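Local coordinates for leucine aminopeptidase (Parabacteroides distasonis, PDB 3TC8), which probably acts as a zinc-dependent aminopeptidase of the M28 family, a family also credited with glutaminyl-peptide cyclotransferase activity, at residues I154-T163 against S174-W182; P39-C50 against A101-S109. All coordinates share one frame; numbering follows the deposited sequence.

Contact 1: I154-T163 against S174-W182; sequences IFFDAEDYGT and SWCLGTQFW
Ala-158 O is gripped twice: Leu-177 N donates to it at 3.0 Å, and water 2 gives it a second hydrogen. The leucine N-H approaches from above the carbonyl plane. This is a strand-loop-helix junction of the M28 zinc exopeptidase fold, in which the loop leaving strand 150-156 runs along the start of helix 177-184. Cys-176, the N-cap residue, points its backbone N-H almost straight at Glu-159 O (N to O 3.0 Å, 171°), and Gly-178 N adds a weak bond to Asp-157 O; three successive loop carbonyls thus receive three successive amides.

Trp-175 lies beyond this ladder. Gly-162 CA sits over the centre of its six-membered ring, 3.4 Å from the centroid, a CH-pi contact. Asp-160 OD1 meets the ring's edge, 3.2 Å from Trp-175 CZ3, while the same carboxylate binds zinc with Asp-127 and His-281. The tryptophan therefore flanks a metal ligand.

At the end of the strand, Phe-156 is clasped on both faces, by Ile-154 CG2 and by Thr-179 OG1, whose hydroxyl is hydrogen-bonded to Asp-250. Trp-182 holds CG anti to the backbone N (chi1 174°), which brings its indole face to the phenylalanine's edge in an offset edge-to-face pair, planes 65° apart. Ile-154 CD1 packs against the same indole, 3.7 Å from Trp-182 CZ2.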
loop_
_atom_site.group_PDB
_atom_site.type_symbol
_atom_site.label_atom_id
_atom_site.label_comp_id
_atom_site.label_asym_id
_atom_site.label_seq_id
_atom_site.Cartn_x
_atom_site.Cartn_y
_atom_site.Cartn_z
ATOM N N ILE A 154 -8.025 1.732 2.517
ATOM C CA ILE A 154 -8.329 0.973 1.292
ATOM C C ILE A 154 -7.170 0.055 0.923
ATOM O O ILE A 154 -6.048 0.480 0.790
ATOM C CB ILE A 154 -8.740 1.822 0.074
ATOM C CG1 ILE A 154 -9.903 2.739 0.467
ATOM C CG2 ILE A 154 -9.077 0.881 -1.090
ATOM C CD1 ILE A 154 -10.515 3.549 -0.703
ATOM N N PHE A 155 -7.543 -1.236 0.785
ATOM C CA PHE A 155 -6.657 -2.228 0.222
ATOM C C PHE A 155 -7.088 -2.448 -1.245
ATOM O O PHE A 155 -8.136 -3.016 -1.508
ATOM C CB PHE A 155 -6.694 -3.518 1.017
ATOM C CG PHE A 155 -6.452 -3.346 2.512
ATOM C CD1 PHE A 155 -5.547 -2.427 3.006
ATOM C CD2 PHE A 155 -7.150 -4.146 3.392
ATOM C CE1 PHE A 155 -5.366 -2.324 4.384
ATOM C CE2 PHE A 155 -6.934 -4.055 4.786
ATOM C CZ PHE A 155 -6.026 -3.117 5.240
ATOM N N PHE A 156 -6.249 -1.957 -2.147
ATOM C CA PHE A 156 -6.511 -2.059 -3.588
ATOM C C PHE A 156 -5.943 -3.367 -4.139
ATOM O O PHE A 156 -4.860 -3.788 -3.802
ATOM C CB PHE A 156 -5.898 -0.867 -4.321
ATOM C CG PHE A 156 -6.631 0.418 -4.095
ATOM C CD1 PHE A 156 -7.884 0.618 -4.603
ATOM C CD2 PHE A 156 -6.033 1.480 -3.414
ATOM C CE1 PHE A 156 -8.544 1.796 -4.431
ATOM C CE2 PHE A 156 -6.730 2.674 -3.251
ATOM C CZ PHE A 156 -7.960 2.843 -3.788
ATOM N N ASP A 157 -6.733 -3.963 -5.012
ATOM C CA ASP A 157 -6.375 -5.218 -5.646
ATOM C C ASP A 157 -5.762 -5.019 -6.999
ATOM O O ASP A 157 -5.776 -3.927 -7.586
ATOM C CB ASP A 157 -7.645 -6.094 -5.792
ATOM C CG ASP A 157 -7.399 -7.571 -5.931
ATOM O OD1 ASP A 157 -6.236 -8.036 -5.869
ATOM O OD2 ASP A 157 -8.424 -8.287 -5.999
ATOM N N ALA A 158 -5.127 -6.074 -7.472
ATOM C CA ALA A 158 -4.675 -6.173 -8.853
ATOM C C ALA A 158 -3.748 -5.009 -9.214
ATOM O O ALA A 158 -3.767 -4.531 -10.358
ATOM C CB ALA A 158 -5.837 -6.307 -9.792
ATOM N N GLU A 159 -2.868 -4.622 -8.301
ATOM C CA GLU A 159 -1.894 -3.609 -8.582
ATOM C C GLU A 159 -0.691 -4.142 -9.349
ATOM O O GLU A 159 -0.078 -3.391 -10.095
ATOM C CB GLU A 159 -1.431 -2.950 -7.274
ATOM C CG GLU A 159 -0.367 -1.858 -7.437
ATOM C CD GLU A 159 1.067 -2.294 -7.601
ATOM O OE1 GLU A 159 1.390 -3.404 -7.110
ATOM O OE2 GLU A 159 1.860 -1.503 -8.231
ATOM N N ASP A 160 -0.352 -5.404 -9.071
ATOM C CA ASP A 160 0.985 -5.917 -9.421
ATOM C C ASP A 160 0.906 -7.060 -10.457
ATOM O O ASP A 160 1.763 -7.943 -10.451
ATOM C CB ASP A 160 1.742 -6.353 -8.172
ATOM C CG ASP A 160 3.192 -5.980 -8.205
ATOM O OD1 ASP A 160 3.639 -5.257 -9.104
ATOM O OD2 ASP A 160 3.910 -6.373 -7.317
ATOM N N TYR A 161 -0.044 -6.944 -11.371
ATOM C CA TYR A 161 -0.286 -7.907 -12.457
ATOM C C TYR A 161 0.031 -7.253 -13.813
ATOM O O TYR A 161 -0.477 -7.678 -14.845
ATOM C CB TYR A 161 -1.740 -8.430 -12.385
ATOM C CG TYR A 161 -1.978 -9.881 -12.767
ATOM C CD1 TYR A 161 -1.806 -10.361 -14.081
ATOM C CD2 TYR A 161 -2.467 -10.781 -11.830
ATOM C CE1 TYR A 161 -2.107 -11.667 -14.377
ATOM C CE2 TYR A 161 -2.805 -12.084 -12.148
ATOM C CZ TYR A 161 -2.612 -12.508 -13.445
ATOM O OH TYR A 161 -2.956 -13.817 -13.756
ATOM N N GLY A 162 0.904 -6.262 -13.830
ATOM C CA GLY A 162 1.283 -5.592 -15.059
ATOM C C GLY A 162 2.226 -6.418 -15.900
ATOM O O GLY A 162 2.771 -7.443 -15.473
ATOM N N THR A 163 2.412 -5.970 -17.132
ATOM C CA THR A 163 3.212 -6.678 -18.131
ATOM C C THR A 163 4.559 -7.072 -17.545
ATOM O O THR A 163 5.308 -6.203 -17.071
ATOM C CB THR A 163 3.456 -5.783 -19.354
ATOM O OG1 THR A 163 2.188 -5.334 -19.844
ATOM C CG2 THR A 163 4.226 -6.543 -20.438
ATOM N N SER A 174 -1.330 -1.008 -17.328
ATOM C CA SER A 174 -1.517 -2.392 -16.952
ATOM C C SER A 174 -1.337 -2.647 -15.454
ATOM O O SER A 174 -1.703 -3.745 -15.014
ATOM C CB SER A 174 -0.611 -3.305 -17.764
ATOM O OG SER A 174 0.745 -3.309 -17.333
ATOM N N TRP A 175 -0.792 -1.675 -14.739
ATOM C CA TRP A 175 -0.610 -1.749 -13.301
ATOM C C TRP A 175 -1.765 -1.075 -12.593
ATOM O O TRP A 175 -2.509 -0.308 -13.188
ATOM C CB TRP A 175 0.728 -1.083 -12.918
ATOM C CG TRP A 175 1.895 -1.594 -13.672
ATOM C CD1 TRP A 175 2.355 -1.170 -14.883
ATOM C CD2 TRP A 175 2.668 -2.745 -13.351
ATOM N NE1 TRP A 175 3.400 -1.932 -15.320
ATOM C CE2 TRP A 175 3.631 -2.914 -14.390
ATOM C CE3 TRP A 175 2.686 -3.640 -12.275
ATOM C CZ2 TRP A 175 4.554 -3.923 -14.371
ATOM C CZ3 TRP A 175 3.616 -4.649 -12.266
ATOM C CH2 TRP A 175 4.538 -4.786 -13.307
ATOM N N CYS A 176 -1.928 -1.339 -11.297
ATOM C CA CYS A 176 -2.868 -0.565 -10.468
ATOM C C CYS A 176 -4.280 -0.680 -11.004
ATOM O O CYS A 176 -5.032 0.292 -11.025
ATOM C CB CYS A 176 -2.438 0.915 -10.392
ATOM S SG CYS A 176 -0.742 1.189 -9.911
ATOM N N LEU A 177 -4.692 -1.897 -11.374
ATOM C CA LEU A 177 -5.991 -2.055 -12.007
ATOM C C LEU A 177 -7.144 -1.814 -11.025
ATOM O O LEU A 177 -8.184 -1.269 -11.408
ATOM C CB LEU A 177 -6.107 -3.456 -12.623
ATOM C CG LEU A 177 -5.141 -3.778 -13.741
ATOM C CD1 LEU A 177 -5.249 -5.242 -14.125
ATOM C CD2 LEU A 177 -5.341 -2.849 -14.966
ATOM N N GLY A 178 -6.993 -2.281 -9.777
ATOM C CA GLY A 178 -8.054 -2.060 -8.794
ATOM C C GLY A 178 -8.271 -0.595 -8.478
ATOM O O GLY A 178 -9.420 -0.153 -8.351
ATOM N N THR A 179 -7.193 0.159 -8.368
ATOM C CA THR A 179 -7.280 1.576 -8.119
ATOM C C THR A 179 -7.915 2.289 -9.295
ATOM O O THR A 179 -8.741 3.190 -9.121
ATOM C CB THR A 179 -5.900 2.220 -7.826
ATOM O OG1 THR A 179 -5.305 1.479 -6.761
ATOM C CG2 THR A 179 -6.063 3.659 -7.389
ATOM N N GLN A 180 -7.552 1.891 -10.518
ATOM C CA GLN A 180 -8.179 2.488 -11.678
ATOM C C GLN A 180 -9.692 2.315 -11.636
ATOM O O GLN A 180 -10.450 3.218 -11.996
ATOM C CB GLN A 180 -7.585 1.937 -12.976
ATOM C CG GLN A 180 -6.124 2.413 -13.238
ATOM C CD GLN A 180 -5.605 1.844 -14.520
ATOM O OE1 GLN A 180 -6.147 2.168 -15.593
ATOM N NE2 GLN A 180 -4.642 0.960 -14.462
ATOM N N PHE A 181 -10.166 1.101 -11.302
ATOM C CA PHE A 181 -11.574 0.830 -11.245
ATOM C C PHE A 181 -12.240 1.692 -10.176
ATOM O O PHE A 181 -13.258 2.325 -10.432
ATOM C CB PHE A 181 -11.828 -0.636 -10.965
ATOM C CG PHE A 181 -13.314 -0.941 -10.910
ATOM C CD1 PHE A 181 -13.999 -1.181 -12.071
ATOM C CD2 PHE A 181 -14.003 -0.914 -9.710
ATOM C CE1 PHE A 181 -15.366 -1.377 -12.048
ATOM C CE2 PHE A 181 -15.401 -1.137 -9.694
ATOM C CZ PHE A 181 -16.056 -1.336 -10.862
ATOM N N TRP A 182 -11.674 1.710 -8.968
ATOM C CA TRP A 182 -12.249 2.439 -7.858
ATOM C C TRP A 182 -12.307 3.943 -8.136
ATOM O O TRP A 182 -13.269 4.613 -7.797
ATOM C CB TRP A 182 -11.418 2.160 -6.605
ATOM C CG TRP A 182 -11.842 2.987 -5.418
ATOM C CD1 TRP A 182 -12.838 2.724 -4.514
ATOM C CD2 TRP A 182 -11.281 4.259 -5.053
ATOM N NE1 TRP A 182 -12.907 3.756 -3.619
ATOM C CE2 TRP A 182 -11.970 4.717 -3.918
ATOM C CE3 TRP A 182 -10.229 5.016 -5.536
ATOM C CZ2 TRP A 182 -11.630 5.909 -3.279
ATOM C CZ3 TRP A 182 -9.902 6.224 -4.912
ATOM C CH2 TRP A 182 -10.600 6.650 -3.802
HETATM O O HOH W 1 -4.631 -1.371 -7.947
HETATM O O HOH W 2 -1.930 -5.109 -12.467
HETATM O O HOH W 3 -2.320 -6.219 -16.252
HETATM O O HOH W 4 5.494 -3.105 -17.572
#

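Contact 2: P39-C50 against A101-S109; sequences PRVPNTAAHKAC and AHWDSRPYS
Trp-103 lays its six-membered ring against the His-47 imidazole in an offset stack, the centroids 4.2 Å apart and the planes at 22°. His-47 reaches it with CG anti to its own backbone N (chi1 -174°), and Pro-42 CA covers the other face of the imidazole, so the histidine is sandwiched. Its NE2 is hydrogen-bonded to Asp-157, while Trp-103 NE1 is hydrogen-bonded to Arg-83 O. The indole edge also meets His-47 O and Arg-40 CG. Water 5 bridges the Trp-103 carbonyl to the Arg-40 guanidinium, donating to Trp-103 O and accepting from Arg-40 NE, the latter at 2.8 Å.

Asp-104 is tied to the metal site through two bonds. Its OD1 accepts from His-102 ND1 at 2.8 Å, from above the carboxylate plane, and its OD2 takes the N-H of the zinc ligand Asp-160. His-102 NE2 in turn bonds Asp-127, another zinc ligand, which puts both residues in the second shell.

Ser-105 makes a two-way clasp with Arg-40, the centre of an inverse gamma turn: Ser-105 N donates to Arg-40 O (2.9 Å, 173°), and Arg-40 N donates to Ser-105 OG (2.9 Å). That hydroxyl oxygen also lies over the guanidinium, 3.2 Å from Arg-40 CZ; the guanidinium has its main polar partner in Gly-38. Further on, Pro-107 CB touches Val-41 CG1 at 3.9 Å.

A type II beta turn runs from Val-41 to Thr-44, the N-cap of helix 45-60. The contact thus seats that helix start beside the end of strand 96-102, with helix 24-36 touching Arg-40 and Cys-50, helix 125-144 against Trp-103, and strand 79-89 touching Trp-103 and Asn-43.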
loop_
_atom_site.group_PDB
_atom_site.type_symbol
_atom_site.label_atom_id
_atom_site.label_comp_id
_atom_site.label_asym_id
_atom_site.label_seq_id
_atom_site.Cartn_x
_atom_site.Cartn_y
_atom_site.Cartn_z
ATOM N N PRO A 39 0.810 -16.897 -1.960
ATOM C CA PRO A 39 0.749 -15.642 -2.759
ATOM C C PRO A 39 -0.706 -15.239 -3.057
ATOM O O PRO A 39 -1.510 -16.063 -3.499
ATOM C CB PRO A 39 1.527 -16.034 -4.022
ATOM C CG PRO A 39 2.577 -16.989 -3.510
ATOM C CD PRO A 39 1.803 -17.841 -2.508
ATOM N N ARG A 40 -1.022 -13.971 -2.823
ATOM C CA ARG A 40 -2.376 -13.468 -3.035
ATOM C C ARG A 40 -2.567 -13.067 -4.508
ATOM O O ARG A 40 -2.744 -11.906 -4.867
ATOM C CB ARG A 40 -2.654 -12.294 -2.100
ATOM C CG ARG A 40 -3.011 -12.682 -0.654
ATOM C CD ARG A 40 -1.873 -13.185 0.213
ATOM N NE ARG A 40 -0.888 -12.114 0.403
ATOM C CZ ARG A 40 0.437 -12.274 0.346
ATOM N NH1 ARG A 40 1.011 -13.453 0.150
ATOM N NH2 ARG A 40 1.219 -11.212 0.478
ATOM N N VAL A 41 -2.498 -14.064 -5.381
ATOM C CA VAL A 41 -2.687 -13.848 -6.810
ATOM C C VAL A 41 -4.165 -13.819 -7.120
ATOM O O VAL A 41 -4.858 -14.773 -6.792
ATOM C CB VAL A 41 -1.921 -14.905 -7.637
ATOM C CG1 VAL A 41 -2.240 -14.750 -9.122
ATOM C CG2 VAL A 41 -0.424 -14.890 -7.362
ATOM N N PRO A 42 -4.679 -12.804 -7.792
ATOM C CA PRO A 42 -6.074 -12.801 -8.149
ATOM C C PRO A 42 -6.477 -14.102 -8.846
ATOM O O PRO A 42 -5.745 -14.605 -9.678
ATOM C CB PRO A 42 -6.225 -11.563 -9.024
ATOM C CG PRO A 42 -5.147 -10.653 -8.539
ATOM C CD PRO A 42 -3.992 -11.550 -8.147
ATOM N N ASN A 43 -7.658 -14.585 -8.472
ATOM C CA ASN A 43 -8.298 -15.824 -8.949
ATOM C C ASN A 43 -7.882 -17.042 -8.169
ATOM O O ASN A 43 -8.466 -18.090 -8.351
ATOM C CB ASN A 43 -8.144 -16.061 -10.451
ATOM C CG ASN A 43 -8.772 -14.979 -11.281
ATOM O OD1 ASN A 43 -9.541 -14.187 -10.792
ATOM N ND2 ASN A 43 -8.447 -14.961 -12.562
ATOM N N THR A 44 -6.942 -16.979 -7.258
ATOM C CA THR A 44 -6.515 -18.130 -6.469
ATOM C C THR A 44 -7.249 -18.238 -5.151
ATOM O O THR A 44 -7.796 -17.267 -4.607
ATOM C CB THR A 44 -5.009 -18.103 -6.180
ATOM O OG1 THR A 44 -4.683 -17.014 -5.281
ATOM C CG2 THR A 44 -4.168 -18.041 -7.441
ATOM N N ALA A 45 -7.201 -19.443 -4.598
ATOM C CA ALA A 45 -7.742 -19.679 -3.269
ATOM C C ALA A 45 -7.094 -18.811 -2.201
ATOM O O ALA A 45 -7.779 -18.347 -1.285
ATOM C CB ALA A 45 -7.633 -21.177 -2.891
ATOM N N ALA A 46 -5.790 -18.620 -2.281
ATOM C CA ALA A 46 -5.061 -17.790 -1.282
ATOM C C ALA A 46 -5.580 -16.361 -1.307
ATOM O O ALA A 46 -5.759 -15.750 -0.248
ATOM C CB ALA A 46 -3.600 -17.815 -1.542
ATOM N N HIS A 47 -5.833 -15.831 -2.494
ATOM C CA HIS A 47 -6.386 -14.479 -2.633
ATOM C C HIS A 47 -7.762 -14.366 -1.997
ATOM O O HIS A 47 -8.033 -13.449 -1.226
ATOM C CB HIS A 47 -6.383 -14.148 -4.123
ATOM C CG HIS A 47 -6.784 -12.759 -4.485
ATOM N ND1 HIS A 47 -8.088 -12.407 -4.740
ATOM C CD2 HIS A 47 -6.012 -11.657 -4.711
ATOM C CE1 HIS A 47 -8.081 -11.133 -5.122
ATOM N NE2 HIS A 47 -6.850 -10.657 -5.097
ATOM N N LYS A 48 -8.628 -15.334 -2.274
ATOM C CA LYS A 48 -9.950 -15.257 -1.715
ATOM C C LYS A 48 -9.920 -15.373 -0.180
ATOM O O LYS A 48 -10.625 -14.648 0.533
ATOM C CB LYS A 48 -10.838 -16.266 -2.421
ATOM C CG LYS A 48 -11.020 -15.856 -3.892
ATOM C CD LYS A 48 -11.792 -16.866 -4.721
ATOM C CE LYS A 48 -11.631 -16.587 -6.224
ATOM N NZ LYS A 48 -12.080 -15.230 -6.619
ATOM N N ALA A 49 -9.088 -16.277 0.334
ATOM C CA ALA A 49 -8.987 -16.478 1.775
ATOM C C ALA A 49 -8.385 -15.251 2.456
ATOM O O ALA A 49 -8.896 -14.786 3.509
ATOM C CB ALA A 49 -8.166 -17.725 2.085
ATOM N N CYS A 50 -7.345 -14.678 1.898
ATOM C CA CYS A 50 -6.735 -13.508 2.494
ATOM C C CYS A 50 -7.644 -12.295 2.445
ATOM O O CYS A 50 -7.756 -11.570 3.419
ATOM C CB CYS A 50 -5.403 -13.227 1.819
ATOM S SG CYS A 50 -4.464 -11.903 2.636
ATOM N N ALA A 101 -3.046 0.951 0.315
ATOM C CA ALA A 101 -1.963 0.010 -0.016
ATOM C C ALA A 101 -2.563 -1.052 -0.953
ATOM O O ALA A 101 -3.759 -1.211 -0.984
ATOM C CB ALA A 101 -1.465 -0.675 1.281
ATOM N N HIS A 102 -1.691 -1.703 -1.711
ATOM C CA HIS A 102 -2.164 -2.838 -2.517
ATOM C C HIS A 102 -1.979 -4.125 -1.739
ATOM O O HIS A 102 -1.007 -4.301 -0.997
ATOM C CB HIS A 102 -1.476 -2.918 -3.893
ATOM C CG HIS A 102 -0.164 -3.607 -3.952
ATOM N ND1 HIS A 102 -0.075 -4.940 -4.296
ATOM C CD2 HIS A 102 1.103 -3.197 -3.740
ATOM C CE1 HIS A 102 1.176 -5.330 -4.262
ATOM N NE2 HIS A 102 1.927 -4.296 -3.965
ATOM N N TRP A 103 -2.901 -5.077 -1.940
ATOM C CA TRP A 103 -2.882 -6.335 -1.189
ATOM C C TRP A 103 -2.590 -7.580 -2.014
ATOM O O TRP A 103 -2.334 -8.645 -1.442
ATOM C CB TRP A 103 -4.151 -6.531 -0.342
ATOM C CG TRP A 103 -5.398 -6.847 -1.073
ATOM C CD1 TRP A 103 -6.268 -5.961 -1.617
ATOM C CD2 TRP A 103 -5.995 -8.134 -1.239
ATOM N NE1 TRP A 103 -7.356 -6.629 -2.132
ATOM C CE2 TRP A 103 -7.239 -7.962 -1.877
ATOM C CE3 TRP A 103 -5.595 -9.431 -0.896
ATOM C CZ2 TRP A 103 -8.039 -9.044 -2.196
ATOM C CZ3 TRP A 103 -6.415 -10.492 -1.181
ATOM C CH2 TRP A 103 -7.625 -10.294 -1.808
ATOM N N ASP A 104 -2.692 -7.498 -3.337
ATOM C CA ASP A 104 -2.343 -8.614 -4.194
ATOM C C ASP A 104 -0.851 -8.870 -4.211
ATOM O O ASP A 104 -0.030 -7.983 -3.909
ATOM C CB ASP A 104 -2.845 -8.373 -5.618
ATOM C CG ASP A 104 -2.220 -7.151 -6.279
ATOM O OD1 ASP A 104 -2.232 -6.067 -5.664
ATOM O OD2 ASP A 104 -1.740 -7.305 -7.435
ATOM N N SER A 105 -0.518 -10.090 -4.629
ATOM C CA SER A 105 0.864 -10.484 -4.894
ATOM C C SER A 105 1.049 -10.724 -6.382
ATOM O O SER A 105 0.208 -11.300 -7.061
ATOM C CB SER A 105 1.152 -11.847 -4.181
ATOM O OG SER A 105 0.876 -11.803 -2.810
ATOM N N ARG A 106 2.207 -10.332 -6.889
ATOM C CA ARG A 106 2.527 -10.524 -8.294
ATOM C C ARG A 106 2.584 -12.015 -8.638
ATOM O O ARG A 106 3.240 -12.779 -7.941
ATOM C CB ARG A 106 3.850 -9.829 -8.598
ATOM C CG ARG A 106 4.281 -9.870 -10.070
ATOM C CD ARG A 106 5.051 -8.630 -10.436
ATOM N NE ARG A 106 5.556 -8.613 -11.809
ATOM C CZ ARG A 106 4.812 -8.276 -12.847
ATOM N NH1 ARG A 106 3.523 -8.084 -12.734
ATOM N NH2 ARG A 106 5.330 -8.236 -14.072
ATOM N N PRO A 107 2.065 -12.391 -9.800
ATOM C CA PRO A 107 2.101 -13.805 -10.223
ATOM C C PRO A 107 3.421 -14.265 -10.844
ATOM O O PRO A 107 3.536 -15.418 -11.223
ATOM C CB PRO A 107 0.969 -13.896 -11.221
ATOM C CG PRO A 107 0.889 -12.527 -11.818
ATOM C CD PRO A 107 1.101 -11.633 -10.631
ATOM N N TYR A 108 4.342 -13.341 -10.954
ATOM C CA TYR A 108 5.622 -13.529 -11.599
ATOM C C TYR A 108 6.743 -13.058 -10.684
ATOM O O TYR A 108 6.527 -12.251 -9.784
ATOM C CB TYR A 108 5.725 -12.727 -12.908
ATOM C CG TYR A 108 4.532 -12.804 -13.809
ATOM C CD1 TYR A 108 4.038 -14.013 -14.269
ATOM C CD2 TYR A 108 3.843 -11.658 -14.160
ATOM C CE1 TYR A 108 2.934 -14.059 -15.094
ATOM C CE2 TYR A 108 2.700 -11.687 -14.976
ATOM C CZ TYR A 108 2.258 -12.900 -15.414
ATOM O OH TYR A 108 1.164 -12.927 -16.247
ATOM N N SER A 109 7.922 -13.582 -10.906
ATOM C CA SER A 109 9.166 -13.104 -10.286
ATOM C C SER A 109 10.114 -12.682 -11.402
ATOM O O SER A 109 11.171 -13.256 -11.601
ATOM C CB SER A 109 9.766 -14.162 -9.384
ATOM O OG SER A 109 8.831 -14.574 -8.408
HETATM O O HOH W 5 -1.114 -9.369 0.859
#

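From the N terminus, contact 2 closes first: between 39-50 and 101-109 the chain completes helix 45-60, forms strands 64-73 and 79-89, and enters strand 96-102. Contact 1 opens only later and closes a short loop, ten residues lying between 154-163 and 174-182. The two are in series, neither enclosing nor crossing the other, with centres about 12 Å apart. They meet in the sheet, where strands 96-102 and 150-156 are parallel neighbours and Phe-156 N lies 2.8 Å from Ala-101 O, a backbone hydrogen bond. Together they tie helices 45-60 and 177-184 to the adjoining strand ends bordering the zinc site.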